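Local coordinates for protein peptide synthetase, module 7 (Actinoplanes teichomyceticus, PDB 4TX3) that forms a condensation-family domain in module 7 of a peptide synthetase, probably the X-domain that recruits cytochrome oxygenases to the growing teicoplanin peptide, at residues G279-I284 and P309-L314; V265-A270 and E322-V327. All blocks are in the same frame, centred on the assembly; numbering follows the deposited sequence.

Contact 1 of 2, residues G279-I284 and P309-L314; sequences GTDLVI and PVRTDL
R311 and D281 form a salt bridge diagonally across two antiparallel strands, the guanidinium gripping the carboxylate side-on. R311 NE reaches the syn lone pair of D281 OD1 at 2.8 Å, and this oxygen lies in the guanidinium plane, while R311 NH2 meets D281 OD2, also at 2.8 Å, somewhat out of the carboxylate plane. The two flat groups are nearly coplanar, 20° apart. R311 CG stands anti to the backbone N (chi1 -176°) and the chain runs extended to NE; its remaining nitrogen, NH1, bonds the carbonyls of H211 and A213, so all three guanidinium nitrogens have partners. Just past the strand pairing, L314 N gives a nearly straight 2.7 Å bond to T280 O. Water 1 links the same end, bound to T280 OG1 and donating to D313 OD1, which also bonds the S315 hydroxyl. Strands 281-288 and 306-313 make a two-stranded antiparallel sheet in this chloramphenicol-acetyltransferase-like fold, with L282–T312 and I284–V310 as hydrogen-bonded pairs. T312 N donates to L282 O at 2.6 Å, nearly straight (169°). On the face of L282 and T312, the side covered by helices 261-278 and 320-334, L282 CD1 meets L314 CD1 at 3.6 Å, the side chains crossing at about a right angle. On the other face V283 spreads its methyls, CG1 against P309 CB (3.8 Å) and CG2 against the first carbons of R311.

Contact 2 of 2, residues V265-A270 and E322-V327; sequences VQAALA and EVVARV
A267 sets its CB methyl among three valines of the other helix, touching V323 CG1 at 3.6 Å and V324 CG2 at 3.7 Å, with V327 CG2 farther off at 4.3 Å. This is a helix-helix packing within the condensation-domain fold, between helix 261-278 and helix 320-334. The axes of the two short segments approach to 8.7 Å, with 117° between their N-to-C directions. This steep crossing limits the overlap to a small area, 213 Å² over both sides, of which A267 gives the largest share. V323 and V327, a helical turn apart, both point their CB toward helix 261-278 and flank the methyl together with V324, whose CB projects to the side. With V323 CG1 anti to its backbone N (chi1 178°), that methyl also comes against A267 CA, at 3.7 Å, so the valine covers backbone as well as side chain. Around A267 the contact is entirely between apolar groups, and all four of these residues are buried. Beyond them V323 continues onto M271 and V324 onto L264, both on helix 261-278, which carries the same apolar seam along that helix. On the neighbouring side V327 also touches T312 of strand 306-313. Q266 lays its amide against V327: its chain, extended beyond CG, crosses the valine at a slant and brings the amide carbon Q266 CD and the oxygen Q266 OE1 each to 4.0 Å from V327 CG1.

How the contacts relate
The centres of contacts 1 and 2 lie about 9 Å apart, on the same side of the chain's centre. Both strands of contact 1 fall between the two helices of contact 2 in the chain, and all belong to the condensation-type domain: helix 261-278 leads into strand 281-288, and strand 306-313 into helix 320-334. The crossed helices therefore pack over one face of the strand pair they bracket, making a single compact unit. The two layers touch directly. R326 NH1 probably hydrogen-bonds D313 O at 2.7 Å, while on the face bearing L282 and V310 carbon atoms pack on polar ones, L282 CD1 on A270 O and V310 CB on Q266 NE2.

Contact 1 of 2, residues G279-I284 and P309-L314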
# COMPACT_ATOMS: atom_id res chain seq x y z
N GLY B 279 -16.85 36.01 9.83
CA GLY B 279 -15.90 37.07 9.53
C GLY B 279 -14.97 36.74 8.36
O GLY B 279 -15.13 35.71 7.70
N THR B 280 -14.00 37.61 8.09
CA THR B 280 -13.13 37.43 6.94
C THR B 280 -11.73 36.99 7.33
O THR B 280 -10.81 37.05 6.51
CB THR B 280 -13.02 38.73 6.10
OG1 THR B 280 -12.58 39.81 6.93
CG2 THR B 280 -14.37 39.08 5.52
N ASP B 281 -11.56 36.55 8.58
CA ASP B 281 -10.28 36.09 9.08
C ASP B 281 -10.48 34.72 9.72
O ASP B 281 -10.99 34.60 10.83
CB ASP B 281 -9.69 37.08 10.10
CG ASP B 281 -8.29 36.67 10.61
OD1 ASP B 281 -7.60 35.91 9.90
OD2 ASP B 281 -7.88 37.11 11.72
N LEU B 282 -10.09 33.67 9.00
CA LEU B 282 -10.49 32.32 9.38
C LEU B 282 -9.32 31.38 9.42
O LEU B 282 -8.38 31.51 8.62
CB LEU B 282 -11.54 31.78 8.41
CG LEU B 282 -12.91 32.43 8.32
CD1 LEU B 282 -13.78 31.67 7.33
CD2 LEU B 282 -13.57 32.40 9.67
N VAL B 283 -9.36 30.43 10.35
CA VAL B 283 -8.39 29.35 10.35
C VAL B 283 -9.12 28.02 10.19
O VAL B 283 -9.96 27.66 11.01
CB VAL B 283 -7.53 29.33 11.63
CG1 VAL B 283 -6.57 28.15 11.59
CG2 VAL B 283 -6.75 30.62 11.78
N ILE B 284 -8.83 27.32 9.11
CA ILE B 284 -9.33 25.97 8.91
C ILE B 284 -8.20 24.98 9.01
O ILE B 284 -7.21 25.09 8.28
CB ILE B 284 -10.00 25.82 7.56
CG1 ILE B 284 -11.20 26.77 7.48
CG2 ILE B 284 -10.40 24.36 7.35
CD1 ILE B 284 -11.94 26.71 6.17
N PRO B 309 -2.85 23.92 10.68
CA PRO B 309 -3.78 25.04 10.60
C PRO B 309 -3.40 26.00 9.49
O PRO B 309 -2.24 26.36 9.39
CB PRO B 309 -3.63 25.71 11.96
CG PRO B 309 -2.18 25.48 12.28
CD PRO B 309 -1.84 24.13 11.73
N VAL B 310 -4.36 26.41 8.68
CA VAL B 310 -4.09 27.38 7.63
C VAL B 310 -5.03 28.56 7.79
O VAL B 310 -6.25 28.41 7.87
CB VAL B 310 -4.20 26.76 6.23
CG1 VAL B 310 -4.11 27.85 5.16
CG2 VAL B 310 -3.08 25.73 6.03
N ARG B 311 -4.44 29.74 7.88
CA ARG B 311 -5.20 30.95 8.08
C ARG B 311 -5.54 31.53 6.72
O ARG B 311 -4.69 31.61 5.84
CB ARG B 311 -4.41 31.95 8.92
CG ARG B 311 -5.15 33.20 9.27
CD ARG B 311 -4.21 34.16 9.97
NE ARG B 311 -4.91 35.31 10.52
CZ ARG B 311 -4.39 36.13 11.42
NH1 ARG B 311 -3.16 35.91 11.88
NH2 ARG B 311 -5.09 37.15 11.88
N THR B 312 -6.80 31.92 6.54
CA THR B 312 -7.20 32.45 5.25
C THR B 312 -7.86 33.80 5.44
O THR B 312 -8.63 33.98 6.37
CB THR B 312 -8.13 31.46 4.51
OG1 THR B 312 -7.40 30.27 4.21
CG2 THR B 312 -8.63 32.06 3.21
N ASP B 313 -7.51 34.75 4.58
CA ASP B 313 -8.09 36.09 4.63
C ASP B 313 -9.12 36.27 3.53
O ASP B 313 -8.79 36.22 2.35
CB ASP B 313 -6.99 37.14 4.52
CG ASP B 313 -7.54 38.57 4.38
OD1 ASP B 313 -8.71 38.83 4.73
OD2 ASP B 313 -6.77 39.45 3.95
N LEU B 314 -10.38 36.51 3.92
CA LEU B 314 -11.48 36.57 2.96
C LEU B 314 -12.08 37.97 2.77
O LEU B 314 -13.23 38.11 2.36
CB LEU B 314 -12.60 35.62 3.37
CG LEU B 314 -12.11 34.17 3.41
CD1 LEU B 314 -12.07 33.67 4.85
CD2 LEU B 314 -12.96 33.28 2.53
O HOH W 1 -9.79 39.72 7.64

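Contact 2 of 2, residues V265-A270 and E322-V327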
# COMPACT_ATOMS: atom_id res chain seq x y z
N VAL B 265 -11.94 22.69 -1.94
CA VAL B 265 -12.99 22.50 -0.94
C VAL B 265 -12.69 23.36 0.29
O VAL B 265 -13.60 23.90 0.93
CB VAL B 265 -13.10 21.00 -0.53
CG1 VAL B 265 -14.12 20.81 0.57
CG2 VAL B 265 -13.47 20.14 -1.75
N GLN B 266 -11.41 23.52 0.61
CA GLN B 266 -11.06 24.39 1.71
C GLN B 266 -11.47 25.83 1.41
O GLN B 266 -11.96 26.54 2.30
CB GLN B 266 -9.57 24.31 1.99
CG GLN B 266 -9.15 25.15 3.15
CD GLN B 266 -7.69 24.96 3.47
OE1 GLN B 266 -7.07 24.02 2.97
NE2 GLN B 266 -7.12 25.85 4.29
N ALA B 267 -11.30 26.24 0.16
CA ALA B 267 -11.73 27.58 -0.26
C ALA B 267 -13.23 27.72 -0.06
O ALA B 267 -13.70 28.63 0.63
CB ALA B 267 -11.37 27.82 -1.70
N ALA B 268 -13.98 26.81 -0.66
CA ALA B 268 -15.43 26.83 -0.62
C ALA B 268 -15.98 26.88 0.81
O ALA B 268 -16.87 27.68 1.12
CB ALA B 268 -15.99 25.62 -1.37
N LEU B 269 -15.45 26.02 1.68
CA LEU B 269 -15.85 26.00 3.09
C LEU B 269 -15.56 27.34 3.79
O LEU B 269 -16.37 27.81 4.60
CB LEU B 269 -15.14 24.86 3.83
CG LEU B 269 -15.37 24.79 5.35
CD1 LEU B 269 -16.82 24.52 5.70
CD2 LEU B 269 -14.46 23.75 5.99
N ALA B 270 -14.42 27.94 3.47
CA ALA B 270 -14.06 29.23 4.05
C ALA B 270 -15.08 30.29 3.61
O ALA B 270 -15.47 31.15 4.40
CB ALA B 270 -12.62 29.64 3.67
N GLU B 322 -10.29 33.68 -6.47
CA GLU B 322 -9.41 34.49 -5.63
C GLU B 322 -9.16 33.82 -4.27
O GLU B 322 -8.03 33.88 -3.74
CB GLU B 322 -9.97 35.91 -5.45
CG GLU B 322 -9.73 36.79 -6.69
CD GLU B 322 -10.58 38.07 -6.76
OE1 GLU B 322 -11.69 38.10 -6.18
OE2 GLU B 322 -10.12 39.04 -7.41
N VAL B 323 -10.18 33.15 -3.73
CA VAL B 323 -10.02 32.48 -2.44
C VAL B 323 -9.08 31.28 -2.57
O VAL B 323 -8.22 31.06 -1.71
CB VAL B 323 -11.36 32.01 -1.87
CG1 VAL B 323 -11.13 31.26 -0.57
CG2 VAL B 323 -12.29 33.20 -1.66
N VAL B 324 -9.23 30.53 -3.66
CA VAL B 324 -8.37 29.40 -3.97
C VAL B 324 -6.91 29.80 -4.00
O VAL B 324 -6.07 29.17 -3.37
CB VAL B 324 -8.76 28.76 -5.34
CG1 VAL B 324 -7.67 27.81 -5.84
CG2 VAL B 324 -10.11 28.02 -5.21
N ALA B 325 -6.62 30.87 -4.73
CA ALA B 325 -5.25 31.34 -4.85
C ALA B 325 -4.68 31.79 -3.50
O ALA B 325 -3.49 31.56 -3.23
CB ALA B 325 -5.19 32.48 -5.88
N ARG B 326 -5.50 32.41 -2.64
CA ARG B 326 -5.04 32.77 -1.29
C ARG B 326 -4.78 31.53 -0.42
O ARG B 326 -3.81 31.50 0.34
CB ARG B 326 -6.06 33.67 -0.58
CG ARG B 326 -6.12 35.07 -1.10
CD ARG B 326 -7.18 35.89 -0.40
NE ARG B 326 -7.61 37.01 -1.24
CZ ARG B 326 -8.59 37.86 -0.94
NH1 ARG B 326 -9.26 37.76 0.21
NH2 ARG B 326 -8.89 38.83 -1.79
N VAL B 327 -5.66 30.54 -0.53
CA VAL B 327 -5.50 29.28 0.18
C VAL B 327 -4.22 28.60 -0.28
O VAL B 327 -3.39 28.20 0.53
CB VAL B 327 -6.71 28.33 -0.06
CG1 VAL B 327 -6.36 26.86 0.27
CG2 VAL B 327 -7.92 28.81 0.73